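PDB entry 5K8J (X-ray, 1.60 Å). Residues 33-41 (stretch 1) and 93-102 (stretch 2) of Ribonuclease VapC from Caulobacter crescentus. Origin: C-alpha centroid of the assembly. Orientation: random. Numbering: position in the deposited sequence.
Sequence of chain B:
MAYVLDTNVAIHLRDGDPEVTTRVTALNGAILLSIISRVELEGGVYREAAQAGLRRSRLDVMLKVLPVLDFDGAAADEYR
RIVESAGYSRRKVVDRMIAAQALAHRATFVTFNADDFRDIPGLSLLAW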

ATOM      1  N   LEU B  33       0.995  -8.173 -21.894  1.00 12.83           N
ATOM      2  CA  LEU B  33       0.445  -9.494 -21.631  1.00 11.80           C
ATOM      3  C   LEU B  33       0.452  -9.745 -20.124  1.00 15.34           C
ATOM      4  O   LEU B  33       1.496  -9.592 -19.476  1.00 17.59           O
ATOM      5  N   SER B  34      -0.675 -10.210 -19.588  1.00 14.04           N
ATOM      6  CA  SER B  34      -0.729 -10.622 -18.183  1.00  9.47           C
ATOM      7  C   SER B  34      -0.013 -11.957 -17.975  1.00 13.64           C
ATOM      8  O   SER B  34      -0.141 -12.872 -18.787  1.00 12.04           O
ATOM      9  N   ILE B  35       0.715 -12.075 -16.857  1.00 11.82           N
ATOM     10  CA  ILE B  35       1.313 -13.356 -16.472  1.00 11.35           C
ATOM     11  C   ILE B  35       0.241 -14.425 -16.314  1.00 11.28           C
ATOM     12  O   ILE B  35       0.517 -15.618 -16.485  1.00 11.78           O
ATOM     13  N   ILE B  36      -0.975 -14.035 -15.947  1.00 11.85           N
ATOM     14  CA  ILE B  36      -2.061 -14.997 -15.828  1.00 11.52           C
ATOM     15  C   ILE B  36      -2.406 -15.556 -17.199  1.00 13.06           C
ATOM     16  O   ILE B  36      -2.580 -16.768 -17.370  1.00 12.15           O
ATOM     17  N   SER B  37      -2.457 -14.696 -18.223  1.00 11.83           N
ATOM     18  CA  SER B  37      -2.597 -15.194 -19.583  1.00  9.42           C
ATOM     19  C   SER B  37      -1.431 -16.094 -19.977  1.00 10.41           C
ATOM     20  O   SER B  37      -1.627 -17.097 -20.683  1.00 13.17           O
ATOM     21  N   ARG B  38      -0.209 -15.728 -19.588  1.00 11.85           N
ATOM     22  CA  ARG B  38       0.922 -16.605 -19.854  1.00 12.03           C
ATOM     23  C   ARG B  38       0.656 -18.003 -19.299  1.00 15.43           C
ATOM     24  O   ARG B  38       0.840 -18.992 -20.003  1.00 14.27           O
ATOM     25  N   VAL B  39       0.175 -18.105 -18.063  1.00 12.90           N
ATOM     26  CA  VAL B  39      -0.101 -19.420 -17.483  1.00 11.78           C
ATOM     27  C   VAL B  39      -1.083 -20.188 -18.358  1.00 12.56           C
ATOM     28  O   VAL B  39      -0.912 -21.388 -18.624  1.00 12.34           O
ATOM     29  N   GLU B  40      -2.144 -19.519 -18.780  1.00 10.56           N
ATOM     30  CA  GLU B  40      -3.129 -20.174 -19.624  1.00 10.20           C
ATOM     31  C   GLU B  40      -2.519 -20.589 -20.952  1.00 12.10           C
ATOM     32  O   GLU B  40      -2.782 -21.703 -21.429  1.00 14.51           O
ATOM     33  N   LEU B  41      -1.687 -19.721 -21.553  1.00 12.66           N
ATOM     34  CA  LEU B  41      -1.040 -20.008 -22.846  1.00 12.10           C
ATOM     35  C   LEU B  41      -0.069 -21.173 -22.735  1.00 14.39           C
ATOM     36  O   LEU B  41       0.030 -22.004 -23.659  1.00 14.90           O
ATOM     37  N   VAL B  93     -13.271 -15.017 -11.885  1.00 13.61           N
ATOM     38  CA  VAL B  93     -12.071 -14.630 -11.150  1.00 11.29           C
ATOM     39  C   VAL B  93     -10.930 -14.269 -12.100  1.00 10.00           C
ATOM     40  O   VAL B  93     -10.284 -13.228 -11.940  1.00 11.95           O
ATOM     41  N   VAL B  94     -10.610 -15.142 -13.061  1.00 12.54           N
ATOM     42  CA  VAL B  94      -9.466 -14.872 -13.949  1.00 12.85           C
ATOM     43  C   VAL B  94      -9.679 -13.572 -14.716  1.00 12.34           C
ATOM     44  O   VAL B  94      -8.778 -12.726 -14.794  1.00 13.42           O
ATOM     45  N   ASP B  95     -10.868 -13.416 -15.297  1.00 13.56           N
ATOM     46  CA  ASP B  95     -11.278 -12.182 -15.970  1.00 13.28           C
ATOM     47  C   ASP B  95     -10.952 -10.963 -15.118  1.00 12.11           C
ATOM     48  O   ASP B  95     -10.363  -9.967 -15.576  1.00 13.11           O
ATOM     49  N   ARG B  96     -11.408 -10.996 -13.873  1.00 10.55           N
ATOM     50  CA  ARG B  96     -11.243  -9.843 -13.004  1.00  9.39           C
ATOM     51  C   ARG B  96      -9.791  -9.633 -12.555  1.00 11.09           C
ATOM     52  O   ARG B  96      -9.356  -8.495 -12.332  1.00 11.86           O
HETATM   53  N   MSE B  97      -8.994 -10.704 -12.442  1.00 10.65           N
HETATM   54  CA  MSE B  97      -7.573 -10.571 -12.157  1.00 10.16           C
HETATM   55  C   MSE B  97      -6.870  -9.820 -13.287  1.00  8.26           C
HETATM   56  O   MSE B  97      -6.078  -8.921 -13.026  1.00 11.46           O
ATOM     57  N   ILE B  98      -7.154 -10.217 -14.529  1.00 10.51           N
ATOM     58  CA  ILE B  98      -6.483  -9.548 -15.639  1.00 10.89           C
ATOM     59  C   ILE B  98      -6.969  -8.101 -15.762  1.00 10.12           C
ATOM     60  O   ILE B  98      -6.172  -7.166 -15.965  1.00 12.41           O
ATOM     61  N   ALA B  99      -8.273  -7.885 -15.629  1.00 12.26           N
ATOM     62  CA  ALA B  99      -8.783  -6.520 -15.630  1.00  9.56           C
ATOM     63  C   ALA B  99      -8.169  -5.681 -14.516  1.00 13.35           C
ATOM     64  O   ALA B  99      -7.885  -4.492 -14.705  1.00 11.82           O
ATOM     65  N   ALA B 100      -7.952  -6.284 -13.340  1.00 10.75           N
ATOM     66  CA  ALA B 100      -7.318  -5.582 -12.223  1.00 10.37           C
ATOM     67  C   ALA B 100      -5.913  -5.108 -12.582  1.00 12.45           C
ATOM     68  O   ALA B 100      -5.473  -4.036 -12.161  1.00 12.25           O
ATOM     69  N   GLN B 101      -5.187  -5.897 -13.362  1.00 11.69           N
ATOM     70  CA  GLN B 101      -3.860  -5.479 -13.772  1.00 12.25           C
ATOM     71  C   GLN B 101      -3.937  -4.314 -14.746  1.00  9.61           C
ATOM     72  O   GLN B 101      -3.119  -3.399 -14.691  1.00 12.52           O
ATOM     73  N   ALA B 102      -4.891  -4.372 -15.663  1.00 11.67           N
ATOM     74  CA  ALA B 102      -5.108  -3.253 -16.569  1.00 10.02           C
ATOM     75  C   ALA B 102      -5.439  -1.981 -15.800  1.00 13.91           C
ATOM     76  O   ALA B 102      -4.914  -0.901 -16.101  1.00 13.71           O
TER

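The contact joins the end of a strand and the first turns of the helix that follows it to a second helix, 93-102, running at 139° to the first. The helix axes approach to 10.2 Å, and the gap is filled mainly by side chains.

Ser34 is the polar pivot. It occupies the N-cap position, and with chi1 at 167° (t) its OG accepts from the backbone N of Ile36 at 2.9 Å, capping an amide that has no earlier turn of helix to serve it. The same OG donates to Gln101 OE1 at a short 2.5 Å. A small hydroxyl suits this buried corner because it can accept and donate at once. Gln101 reaches it with chi1 m and chi2 t, an extended stem that carries the amide across the gap; its NE2 is satisfied elsewhere in the structure.

Ile36, in the first turn of the helix, is the knob. Its side chain sits among Val94, Met97, Ile98 and Gln101, with both chi angles in m (-55° and -53°). This folded conformation sends CD1 to 3.8 Å from CE of Met97, while CG2 lies 4.0 Å from CG1 of Val94. Its beta-branch thus gives one residue two apolar reaches. Met97, a selenomethionine, has chi1 m, chi2 t and chi3 p (75°), the last turn bringing its terminal methyl to that meeting.

Ile98 points toward the first stretch in the m, t rotamer. Its CG1 lies 4.1 Å from Ile36 CB, and the extended chi2 carries CD1 onward to 3.5 Å from Ser37 OG. Val94, chi1 t, places CG1 3.6 Å from Glu40 OE2. That contact is van der Waals in character: the partly exposed Glu40, m then t, brings its carboxylate to the helix, while both oxygens find hydrogen bonds elsewhere in the structure.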

ATOM      1  CB  LEU B  33       1.297 -10.560 -22.332  1.00 18.22           C
ATOM      2  CG  LEU B  33       0.702 -11.962 -22.355  1.00 24.68           C
ATOM      3  CD1 LEU B  33      -0.550 -12.008 -23.214  1.00 26.13           C
ATOM      4  CD2 LEU B  33       1.747 -12.917 -22.904  1.00 24.47           C
ATOM      5  CB  SER B  34      -2.176 -10.773 -17.766  1.00 10.17           C
ATOM      6  OG  SER B  34      -2.229 -11.451 -16.531  1.00 14.28           O
ATOM      7  CB  ILE B  35       2.134 -13.171 -15.187  1.00 11.30           C
ATOM      8  CG1 ILE B  35       3.057 -14.389 -14.930  1.00 16.49           C
ATOM      9  CG2 ILE B  35       1.241 -12.960 -13.967  1.00 11.79           C
ATOM     10  CD1 ILE B  35       4.261 -14.393 -15.748  1.00 21.20           C
ATOM     11  CB  ILE B  36      -3.299 -14.365 -15.144  1.00 12.68           C
ATOM     12  CG1 ILE B  36      -2.933 -13.746 -13.784  1.00 13.01           C
ATOM     13  CG2 ILE B  36      -4.380 -15.403 -15.002  1.00 14.58           C
ATOM     14  CD1 ILE B  36      -2.196 -14.688 -12.814  1.00 13.90           C
ATOM     15  CB  SER B  37      -2.696 -14.032 -20.580  1.00 12.44           C
ATOM     16  OG  SER B  37      -3.775 -13.167 -20.290  1.00 13.59           O
ATOM     17  CB  ARG B  38       2.231 -16.037 -19.288  1.00 10.02           C
ATOM     18  CG  ARG B  38       3.385 -16.988 -19.487  1.00 11.44           C
ATOM     19  CD  ARG B  38       4.772 -16.461 -19.133  1.00 13.17           C
ATOM     20  NE  ARG B  38       5.643 -17.636 -19.189  1.00 12.39           N
ATOM     21  CZ  ARG B  38       6.732 -17.841 -18.459  1.00 14.26           C
ATOM     22  NH1 ARG B  38       7.207 -16.907 -17.662  1.00 14.68           N
ATOM     23  NH2 ARG B  38       7.371 -19.005 -18.543  1.00 14.75           N
ATOM     24  CB  VAL B  39      -0.627 -19.278 -16.048  1.00  9.44           C
ATOM     25  CG1 VAL B  39      -1.249 -20.574 -15.553  1.00 10.28           C
ATOM     26  CG2 VAL B  39       0.541 -18.869 -15.144  1.00 12.51           C
ATOM     27  CB  GLU B  40      -4.336 -19.258 -19.817  1.00 14.08           C
ATOM     28  CG  GLU B  40      -5.073 -18.914 -18.539  1.00 13.15           C
ATOM     29  CD  GLU B  40      -6.339 -18.128 -18.861  1.00 17.22           C
ATOM     30  OE1 GLU B  40      -7.316 -18.792 -19.293  1.00 18.55           O
ATOM     31  OE2 GLU B  40      -6.310 -16.858 -18.790  1.00 17.17           O
ATOM     32  CB  LEU B  41      -0.312 -18.758 -23.343  1.00 12.50           C
ATOM     33  CG  LEU B  41      -1.233 -17.642 -23.829  1.00 15.55           C
ATOM     34  CD1 LEU B  41      -0.553 -16.286 -23.803  1.00 17.27           C
ATOM     35  CD2 LEU B  41      -1.722 -17.951 -25.244  1.00 16.25           C
ATOM     36  CB  VAL B  93     -11.649 -15.725 -10.144  1.00 11.18           C
ATOM     37  CG1 VAL B  93     -10.308 -15.391  -9.532  1.00 13.26           C
ATOM     38  CG2 VAL B  93     -12.713 -15.901  -9.068  1.00 14.62           C
ATOM     39  CB  VAL B  94      -9.236 -16.041 -14.924  1.00 14.67           C
ATOM     40  CG1 VAL B  94      -8.226 -15.621 -15.990  1.00 15.01           C
ATOM     41  CG2 VAL B  94      -8.718 -17.249 -14.173  1.00 16.52           C
ATOM     42  CB  ASP B  95     -12.804 -12.174 -16.201  1.00 16.67           C
ATOM     43  CG  ASP B  95     -13.290 -13.030 -17.356  1.00 19.47           C
ATOM     44  OD1 ASP B  95     -12.503 -13.415 -18.239  1.00 18.12           O
ATOM     45  OD2 ASP B  95     -14.549 -13.239 -17.405  1.00 21.40           O
ATOM     46  CB  ARG B  96     -12.205 -10.010 -11.823  1.00 12.68           C
ATOM     47  CG  ARG B  96     -13.651  -9.819 -12.215  1.00 13.74           C
ATOM     48  CD  ARG B  96     -14.568 -10.319 -11.131  1.00 14.19           C
ATOM     49  NE  ARG B  96     -15.948  -9.959 -11.424  1.00 13.57           N
ATOM     50  CZ  ARG B  96     -16.932 -10.049 -10.533  1.00 14.02           C
ATOM     51  NH1 ARG B  96     -16.657 -10.488  -9.329  1.00 14.47           N
ATOM     52  NH2 ARG B  96     -18.177  -9.675 -10.828  1.00 14.79           N
HETATM   53  CB  MSE B  97      -6.930 -11.951 -11.955  1.00 10.62           C
HETATM   54  CG  MSE B  97      -7.314 -12.617 -10.638  1.00  9.57           C
HETATM   55 SE   MSE B  97      -6.473 -14.391 -10.512  0.87 15.86          SE
HETATM   56  CE  MSE B  97      -4.727 -13.850 -10.147  1.00 16.72           C
ATOM     57  CB  ILE B  98      -6.673 -10.351 -16.934  1.00 12.56           C
ATOM     58  CG1 ILE B  98      -6.121 -11.775 -16.740  1.00 13.15           C
ATOM     59  CG2 ILE B  98      -5.948  -9.618 -18.084  1.00 12.52           C
ATOM     60  CD1 ILE B  98      -6.353 -12.691 -17.899  1.00 16.68           C
ATOM     61  CB  ALA B  99     -10.308  -6.534 -15.498  1.00 11.59           C
ATOM     62  CB  ALA B 100      -7.278  -6.509 -10.997  1.00 13.81           C
ATOM     63  CB  GLN B 101      -3.153  -6.643 -14.435  1.00 11.70           C
ATOM     64  CG  GLN B 101      -2.887  -7.776 -13.471  1.00 10.10           C
ATOM     65  CD  GLN B 101      -2.245  -8.938 -14.173  1.00 13.46           C
ATOM     66  OE1 GLN B 101      -2.930  -9.719 -14.800  1.00 14.36           O
ATOM     67  NE2 GLN B 101      -0.920  -9.067 -14.067  1.00 14.90           N
ATOM     68  CB  ALA B 102      -6.233  -3.617 -17.537  1.00 11.70           C
TER